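Local coordinates for periplasmic binding protein (Roseiflexus sp. RS-1, PDB 5GJ3) that binds heme, here two molecules at once, and probably passes it on to a membrane transporter as part of a bacterial heme-uptake system, at residues A159-T163 against A164-M168; G247-T250 against G251-L254. All coordinates share one frame; numbering follows the deposited sequence.

Contact 1 lies in the C-terminal lobe, where the chain leaves strand 155-159, rounds a short loop and enters helix 164-171. Much later, after helix 240-244, contact 2 makes a similar loop-to-helix transition at the start of helix 250-267. The two are in series, neither nested nor crossed: the first closes before the second opens. They are nevertheless joined in space, their centres about 15 Å apart. M168, on the helix begun by contact 1, reaches across to T250, A253 and L254 of contact 2, with its CE 3.8 Å from A253 CB. Helix 164-171, which follows strand 155-159 of the mixed sheet, thus packs through M168 on the start of helix 250-267.

Contact 1: residues A159-T163 against A164-M168; sequences AGRNT and AVDVM
T163 and D166 carry the polar part of this local contact, at the start of helix 164-171. D166 N donates to T163 OG1 over 3.0 Å, with an N-H...O angle of 150°. The hydroxyl in turn donates a hydrogen bond to G160 O at 2.8 Å, almost in line with that carbonyl (171°), so one oxygen links the loop to the first helical turn. With chi1 at 62°, OG1 sits between the backbone N and the carbonyl carbon of T163, turned toward the amide of D166. The main chain adds V167 N to T163 O, 3.2 Å.

The D166 carboxylate lies beside the CA of R161; its OD2 accepts from a water at 2.9 Å that is also weakly bonded to N162 N, while OD1 is held by N176. From R161 the aliphatic part comes near, CG lying 3.8 Å from D166 OD2.

Apolar contact is confined to A159 CB and V165 CG1, tight at 3.5 Å, and F147 of strand 144-151 packs on both. The arrangement is a threonine N-cap at a strand-to-helix turn, with the side chain of V165 about 7 Å from a bound heme.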
loop_
_atom_site.group_PDB
_atom_site.type_symbol
_atom_site.label_atom_id
_atom_site.label_comp_id
_atom_site.label_asym_id
_atom_site.label_seq_id
_atom_site.Cartn_x
_atom_site.Cartn_y
_atom_site.Cartn_z
ATOM N N ALA A 159 8.480 -10.721 -1.191
ATOM C CA ALA A 159 7.079 -10.967 -0.774
ATOM C C ALA A 159 6.417 -12.101 -1.567
ATOM O O ALA A 159 6.373 -12.081 -2.821
ATOM C CB ALA A 159 6.260 -9.679 -0.912
ATOM N N GLY A 160 5.876 -13.076 -0.856
ATOM C CA GLY A 160 5.171 -14.171 -1.485
ATOM C C GLY A 160 3.668 -14.007 -1.276
ATOM O O GLY A 160 3.146 -12.869 -1.264
ATOM N N ARG A 161 2.983 -15.139 -1.122
ATOM C CA ARG A 161 1.518 -15.157 -1.015
ATOM C C ARG A 161 1.022 -14.618 0.328
ATOM O O ARG A 161 1.829 -14.434 1.274
ATOM C CB ARG A 161 0.938 -16.544 -1.354
ATOM C CG ARG A 161 1.204 -16.899 -2.808
ATOM C CD ARG A 161 0.239 -17.903 -3.429
ATOM N NE ARG A 161 0.830 -18.526 -4.627
ATOM C CZ ARG A 161 0.325 -19.581 -5.277
ATOM N NH1 ARG A 161 -0.809 -20.153 -4.878
ATOM N NH2 ARG A 161 0.957 -20.068 -6.341
ATOM N N ASN A 162 -0.285 -14.331 0.380
ATOM C CA ASN A 162 -0.910 -13.652 1.508
ATOM C C ASN A 162 -0.323 -12.238 1.801
ATOM O O ASN A 162 -0.128 -11.862 2.955
ATOM C CB ASN A 162 -0.921 -14.549 2.775
ATOM C CG ASN A 162 -1.982 -14.116 3.774
ATOM O OD1 ASN A 162 -3.149 -13.953 3.412
ATOM N ND2 ASN A 162 -1.581 -13.902 5.025
ATOM N N THR A 163 -0.019 -11.482 0.742
ATOM C CA THR A 163 0.409 -10.090 0.848
ATOM C C THR A 163 -0.419 -9.266 -0.148
ATOM O O THR A 163 -0.853 -9.778 -1.217
ATOM C CB THR A 163 1.925 -9.891 0.505
ATOM O OG1 THR A 163 2.173 -10.272 -0.863
ATOM C CG2 THR A 163 2.846 -10.718 1.425
ATOM N N ALA A 164 -0.621 -7.988 0.182
ATOM C CA ALA A 164 -1.235 -7.045 -0.756
ATOM C C ALA A 164 -0.479 -7.052 -2.096
ATOM O O ALA A 164 -1.118 -6.960 -3.137
ATOM C CB ALA A 164 -1.208 -5.630 -0.190
ATOM N N VAL A 165 0.865 -7.092 -2.068
ATOM C CA VAL A 165 1.615 -6.919 -3.344
ATOM C C VAL A 165 1.376 -8.150 -4.235
ATOM O O VAL A 165 1.257 -8.022 -5.465
ATOM C CB VAL A 165 3.118 -6.570 -3.158
ATOM C CG1 VAL A 165 3.897 -7.721 -2.533
ATOM C CG2 VAL A 165 3.755 -6.149 -4.508
ATOM N N ASP A 166 1.229 -9.320 -3.600
ATOM C CA ASP A 166 0.908 -10.543 -4.336
ATOM C C ASP A 166 -0.416 -10.376 -5.092
ATOM O O ASP A 166 -0.510 -10.681 -6.294
ATOM C CB ASP A 166 0.821 -11.735 -3.391
ATOM C CG ASP A 166 0.607 -13.035 -4.126
ATOM O OD1 ASP A 166 1.478 -13.439 -4.920
ATOM O OD2 ASP A 166 -0.442 -13.657 -3.919
ATOM N N VAL A 167 -1.406 -9.822 -4.399
ATOM C CA VAL A 167 -2.706 -9.538 -5.003
ATOM C C VAL A 167 -2.594 -8.516 -6.148
ATOM O O VAL A 167 -3.223 -8.667 -7.211
ATOM C CB VAL A 167 -3.748 -9.076 -3.922
ATOM C CG1 VAL A 167 -5.037 -8.613 -4.584
ATOM C CG2 VAL A 167 -4.049 -10.206 -2.956
ATOM N N MET A 168 -1.803 -7.455 -5.946
ATOM C CA MET A 168 -1.625 -6.474 -7.019
ATOM C C MET A 168 -0.928 -7.083 -8.281
ATOM O O MET A 168 -1.324 -6.809 -9.400
ATOM C CB MET A 168 -0.838 -5.256 -6.519
ATOM C CG MET A 168 -1.457 -4.556 -5.292
ATOM S SD MET A 168 -2.911 -3.628 -5.830
ATOM C CE MET A 168 -2.132 -2.198 -6.636
HETATM O O HOH W 1 -2.023 -13.362 -1.530
#

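Contact 2: residues G247-T250 against G251-L254; sequences GPRT and GQAL
R249 and T250 lead out of a type I beta turn, G247 to T250, into the first turn of helix 250-267, where they meet Q252, A253 and L254. R249 occupies the N-cap position. The helical pattern starts with A253 N bonding R249 O at 2.9 Å and continues with L254 N to T250 O, also 2.9 Å.

G247 O is gripped twice by one residue. T250 N closes the turn on it at 3.2 Å, and T250 OG1 donates to it at 2.7 Å; both come from the same face of the carbonyl plane, the hydroxyl at a C=O...O angle of 130°. A chi1 of -62° swings OG1 round beside its own backbone N, and this is what brings both donors onto one acceptor. With a valine in place of T250 the hydroxyl is lost, and G247 O would probably be left with the longer amide bond alone, the turn held less firmly. A water spans the next step, donating to P248 O at 2.6 Å and accepting a weak bond from G251 N at 3.0 Å.

Q252 OE1 comes up against the aliphatic part of R249, 3.5 Å from CG, the two chains crossing at a slant with the guanidinium and amide planes 69° apart. Their polar ends diverge. R249 NE makes a salt bridge to E17 and its guanidinium a cation-pi contact with Y37, whereas Q252 NE2 bonds E128 on helix 115-136. L254, which is buried, folds its CB and CG over T250 O and packs against I129 of that same long helix. The whole is a beta turn running straight into a helix N terminus, set against the long helix that connects the two lobes, as in other binding proteins of this type.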
loop_
_atom_site.group_PDB
_atom_site.type_symbol
_atom_site.label_atom_id
_atom_site.label_comp_id
_atom_site.label_asym_id
_atom_site.label_seq_id
_atom_site.Cartn_x
_atom_site.Cartn_y
_atom_site.Cartn_z
ATOM N N GLY A 247 -6.273 1.438 -1.322
ATOM C CA GLY A 247 -7.117 2.583 -1.062
ATOM C C GLY A 247 -7.703 3.091 -2.344
ATOM O O GLY A 247 -7.858 2.318 -3.286
ATOM N N PRO A 248 -8.049 4.403 -2.384
ATOM C CA PRO A 248 -8.768 4.935 -3.522
ATOM C C PRO A 248 -7.959 4.913 -4.840
ATOM O O PRO A 248 -8.569 4.924 -5.921
ATOM C CB PRO A 248 -9.065 6.394 -3.110
ATOM C CG PRO A 248 -8.956 6.406 -1.614
ATOM C CD PRO A 248 -7.814 5.435 -1.359
ATOM N N ARG A 249 -6.627 4.865 -4.747
ATOM C CA ARG A 249 -5.760 4.834 -5.936
ATOM C C ARG A 249 -5.393 3.437 -6.438
ATOM O O ARG A 249 -4.539 3.299 -7.325
ATOM C CB ARG A 249 -4.496 5.683 -5.697
ATOM C CG ARG A 249 -4.829 7.197 -5.619
ATOM C CD ARG A 249 -3.539 7.977 -5.351
ATOM N NE ARG A 249 -3.011 7.610 -4.033
ATOM C CZ ARG A 249 -1.752 7.737 -3.619
ATOM N NH1 ARG A 249 -0.800 8.172 -4.423
ATOM N NH2 ARG A 249 -1.428 7.344 -2.407
ATOM N N THR A 250 -6.076 2.415 -5.920
ATOM C CA THR A 250 -5.744 1.029 -6.234
ATOM C C THR A 250 -5.831 0.720 -7.729
ATOM O O THR A 250 -4.935 0.074 -8.275
ATOM C CB THR A 250 -6.624 0.028 -5.450
ATOM O OG1 THR A 250 -6.362 0.235 -4.059
ATOM C CG2 THR A 250 -6.226 -1.456 -5.791
ATOM N N GLY A 251 -6.918 1.179 -8.367
ATOM C CA GLY A 251 -7.120 1.061 -9.780
ATOM C C GLY A 251 -6.037 1.791 -10.578
ATOM O O GLY A 251 -5.618 1.315 -11.612
ATOM N N GLN A 252 -5.588 2.941 -10.106
ATOM C CA GLN A 252 -4.544 3.674 -10.823
ATOM C C GLN A 252 -3.232 2.890 -10.720
ATOM O O GLN A 252 -2.490 2.807 -11.663
ATOM C CB GLN A 252 -4.394 5.084 -10.233
ATOM C CG GLN A 252 -5.640 5.952 -10.456
ATOM C CD GLN A 252 -5.690 7.123 -9.485
ATOM O OE1 GLN A 252 -4.649 7.632 -9.061
ATOM N NE2 GLN A 252 -6.882 7.510 -9.078
ATOM N N ALA A 253 -2.941 2.321 -9.555
ATOM C CA ALA A 253 -1.670 1.576 -9.395
ATOM C C ALA A 253 -1.679 0.285 -10.222
ATOM O O ALA A 253 -0.669 -0.053 -10.846
ATOM C CB ALA A 253 -1.358 1.298 -7.909
ATOM N N LEU A 254 -2.824 -0.412 -10.258
ATOM C CA LEU A 254 -2.996 -1.593 -11.113
ATOM C C LEU A 254 -2.775 -1.302 -12.578
ATOM O O LEU A 254 -2.176 -2.120 -13.275
ATOM C CB LEU A 254 -4.374 -2.236 -10.965
ATOM C CG LEU A 254 -4.550 -3.135 -9.779
ATOM C CD1 LEU A 254 -6.021 -3.621 -9.766
ATOM C CD2 LEU A 254 -3.548 -4.309 -9.802
HETATM O O HOH W 2 -8.307 3.849 -8.328
#